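Local coordinates for protein macrolide 2'-phosphotransferase MphH (Brachybacterium faecium, PDB 5UXD) that binds the macrolide antibiotic azithromycin and probably inactivates macrolides by phosphotransfer to their 2'-hydroxyl, at residues E179-D184 / C263-S268. Residues are numbered along the deposited sequence; the frame is centred on the assembly and turned at random.
Sequences EAWLAD and CTEMFS
One face of the Trp181 indole lies against helix 259-268, with Glu265 CB over its five-membered ring and Met266 CA over its six-membered ring. Elsewhere around the indole, Trp188 stacks with it, Trp157 meets it edge to face, and its NE1 hydrogen-bonds to His262 ND1, so the buried ring nitrogen is satisfied. This is helix-helix packing in the helical part of an aminoglycoside-phosphotransferase-like kinase fold, joining helix 172-183 to helix 259-268. Both approaches over the face qualify as CH-pi contacts: Glu265 CB sits 3.5 Å from the five-ring centroid, only 16° off the ring normal. Met266 CA, 4.1 Å from the six-ring centroid, lies further off the normal. At the benzo end, Trp181 CZ2 meets Met266 CB at 3.7 Å. The reach across the interface follows from Trp181 chi1 of 167°, which sets CG anti to the backbone N. Glu265 bends at chi2, and its carboxylate plane stands 75° from the indole; OE1 forms a salt bridge with Arg177, one turn before Trp181 on helix 172-183, adding a polar link beside the apolar one. No hydrogen bond crosses between 179-184 and 263-268; within the latter, Ser268 OG donates to Glu265 O at 2.7 Å.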
loop_
_atom_site.group_PDB
_atom_site.type_symbol
_atom_site.label_atom_id
_atom_site.label_comp_id
_atom_site.label_asym_id
_atom_site.label_seq_id
_atom_site.Cartn_x
_atom_site.Cartn_y
_atom_site.Cartn_z
ATOM N N GLU A 179 -20.310 14.782 1.351
ATOM C CA GLU A 179 -20.689 15.602 2.497
ATOM C C GLU A 179 -21.553 14.812 3.477
ATOM O O GLU A 179 -21.421 14.965 4.700
ATOM C CB GLU A 179 -21.410 16.864 2.017
ATOM C CG GLU A 179 -20.470 17.927 1.460
ATOM C CD GLU A 179 -21.191 19.040 0.715
ATOM O OE1 GLU A 179 -22.320 18.813 0.234
ATOM O OE2 GLU A 179 -20.620 20.145 0.602
ATOM N N ALA A 180 -22.442 13.960 2.955
ATOM C CA ALA A 180 -23.263 13.123 3.825
ATOM C C ALA A 180 -22.417 12.096 4.567
ATOM O O ALA A 180 -22.726 11.738 5.708
ATOM C CB ALA A 180 -24.347 12.425 3.005
ATOM N N TRP A 181 -21.358 11.597 3.920
ATOM C CA TRP A 181 -20.421 10.688 4.566
ATOM C C TRP A 181 -19.690 11.396 5.701
ATOM O O TRP A 181 -19.609 10.878 6.823
ATOM C CB TRP A 181 -19.434 10.149 3.506
ATOM C CG TRP A 181 -18.220 9.443 4.025
ATOM C CD1 TRP A 181 -18.181 8.479 4.974
ATOM C CD2 TRP A 181 -16.865 9.612 3.567
ATOM N NE1 TRP A 181 -16.893 8.044 5.157
ATOM C CE2 TRP A 181 -16.062 8.739 4.316
ATOM C CE3 TRP A 181 -16.260 10.447 2.625
ATOM C CZ2 TRP A 181 -14.679 8.659 4.142
ATOM C CZ3 TRP A 181 -14.895 10.374 2.454
ATOM C CH2 TRP A 181 -14.112 9.489 3.218
ATOM N N LEU A 182 -19.186 12.604 5.435
ATOM C CA LEU A 182 -18.420 13.327 6.441
ATOM C C LEU A 182 -19.291 13.749 7.612
ATOM O O LEU A 182 -18.781 13.914 8.725
ATOM C CB LEU A 182 -17.745 14.558 5.819
ATOM C CG LEU A 182 -16.696 14.254 4.733
ATOM C CD1 LEU A 182 -16.432 15.474 3.867
ATOM C CD2 LEU A 182 -15.404 13.775 5.380
ATOM N N ALA A 183 -20.598 13.886 7.397
ATOM C CA ALA A 183 -21.505 14.275 8.472
ATOM C C ALA A 183 -22.014 13.101 9.305
ATOM O O ALA A 183 -22.538 13.322 10.407
ATOM C CB ALA A 183 -22.699 15.044 7.887
ATOM N N ASP A 184 -21.881 11.864 8.826
ATOM C CA ASP A 184 -22.423 10.704 9.538
ATOM C C ASP A 184 -21.438 10.237 10.605
ATOM O O ASP A 184 -20.452 9.541 10.312
ATOM C CB ASP A 184 -22.752 9.580 8.562
ATOM C CG ASP A 184 -23.191 8.317 9.261
ATOM O OD1 ASP A 184 -23.709 8.410 10.399
ATOM O OD2 ASP A 184 -23.010 7.229 8.668
ATOM N N CYS A 263 -16.190 2.088 4.797
ATOM C CA CYS A 263 -15.254 1.585 3.783
ATOM C C CYS A 263 -15.736 1.896 2.369
ATOM O O CYS A 263 -14.959 2.352 1.525
ATOM C CB CYS A 263 -15.050 0.071 3.937
ATOM S SG CYS A 263 -14.069 -0.459 5.333
ATOM N N THR A 264 -17.014 1.623 2.083
ATOM C CA THR A 264 -17.535 1.853 0.737
ATOM C C THR A 264 -17.609 3.345 0.416
ATOM O O THR A 264 -17.322 3.757 -0.713
ATOM C CB THR A 264 -18.907 1.182 0.589
ATOM O OG1 THR A 264 -18.708 -0.212 0.328
ATOM C CG2 THR A 264 -19.713 1.795 -0.580
ATOM N N GLU A 265 -18.009 4.173 1.389
ATOM C CA GLU A 265 -18.022 5.612 1.144
ATOM C C GLU A 265 -16.615 6.125 0.883
ATOM O O GLU A 265 -16.394 6.942 -0.017
ATOM C CB GLU A 265 -18.636 6.359 2.334
ATOM C CG GLU A 265 -20.119 6.076 2.514
ATOM C CD GLU A 265 -20.857 6.101 1.197
ATOM O OE1 GLU A 265 -21.103 7.211 0.669
ATOM O OE2 GLU A 265 -21.177 5.010 0.687
ATOM N N MET A 266 -15.667 5.653 1.674
ATOM C CA MET A 266 -14.288 6.079 1.533
ATOM C C MET A 266 -13.712 5.706 0.172
ATOM O O MET A 266 -13.002 6.484 -0.439
ATOM C CB MET A 266 -13.431 5.523 2.667
ATOM C CG MET A 266 -12.022 6.080 2.693
ATOM S SD MET A 266 -11.267 5.976 4.324
ATOM C CE MET A 266 -11.625 4.281 4.757
ATOM N N PHE A 267 -14.022 4.501 -0.285
ATOM C CA PHE A 267 -13.554 4.051 -1.595
ATOM C C PHE A 267 -14.132 4.922 -2.696
ATOM O O PHE A 267 -13.456 5.220 -3.689
ATOM C CB PHE A 267 -13.942 2.587 -1.796
ATOM C CG PHE A 267 -13.300 1.937 -2.981
ATOM C CD1 PHE A 267 -12.052 1.360 -2.876
ATOM C CD2 PHE A 267 -13.969 1.871 -4.188
ATOM C CE1 PHE A 267 -11.456 0.738 -3.971
ATOM C CE2 PHE A 267 -13.382 1.247 -5.292
ATOM C CZ PHE A 267 -12.127 0.685 -5.172
ATOM N N SER A 268 -15.380 5.373 -2.520
ATOM C CA SER A 268 -16.012 6.234 -3.506
ATOM C C SER A 268 -15.373 7.613 -3.574
ATOM O O SER A 268 -15.588 8.336 -4.552
ATOM C CB SER A 268 -17.515 6.366 -3.195
ATOM O OG SER A 268 -17.763 7.431 -2.286
#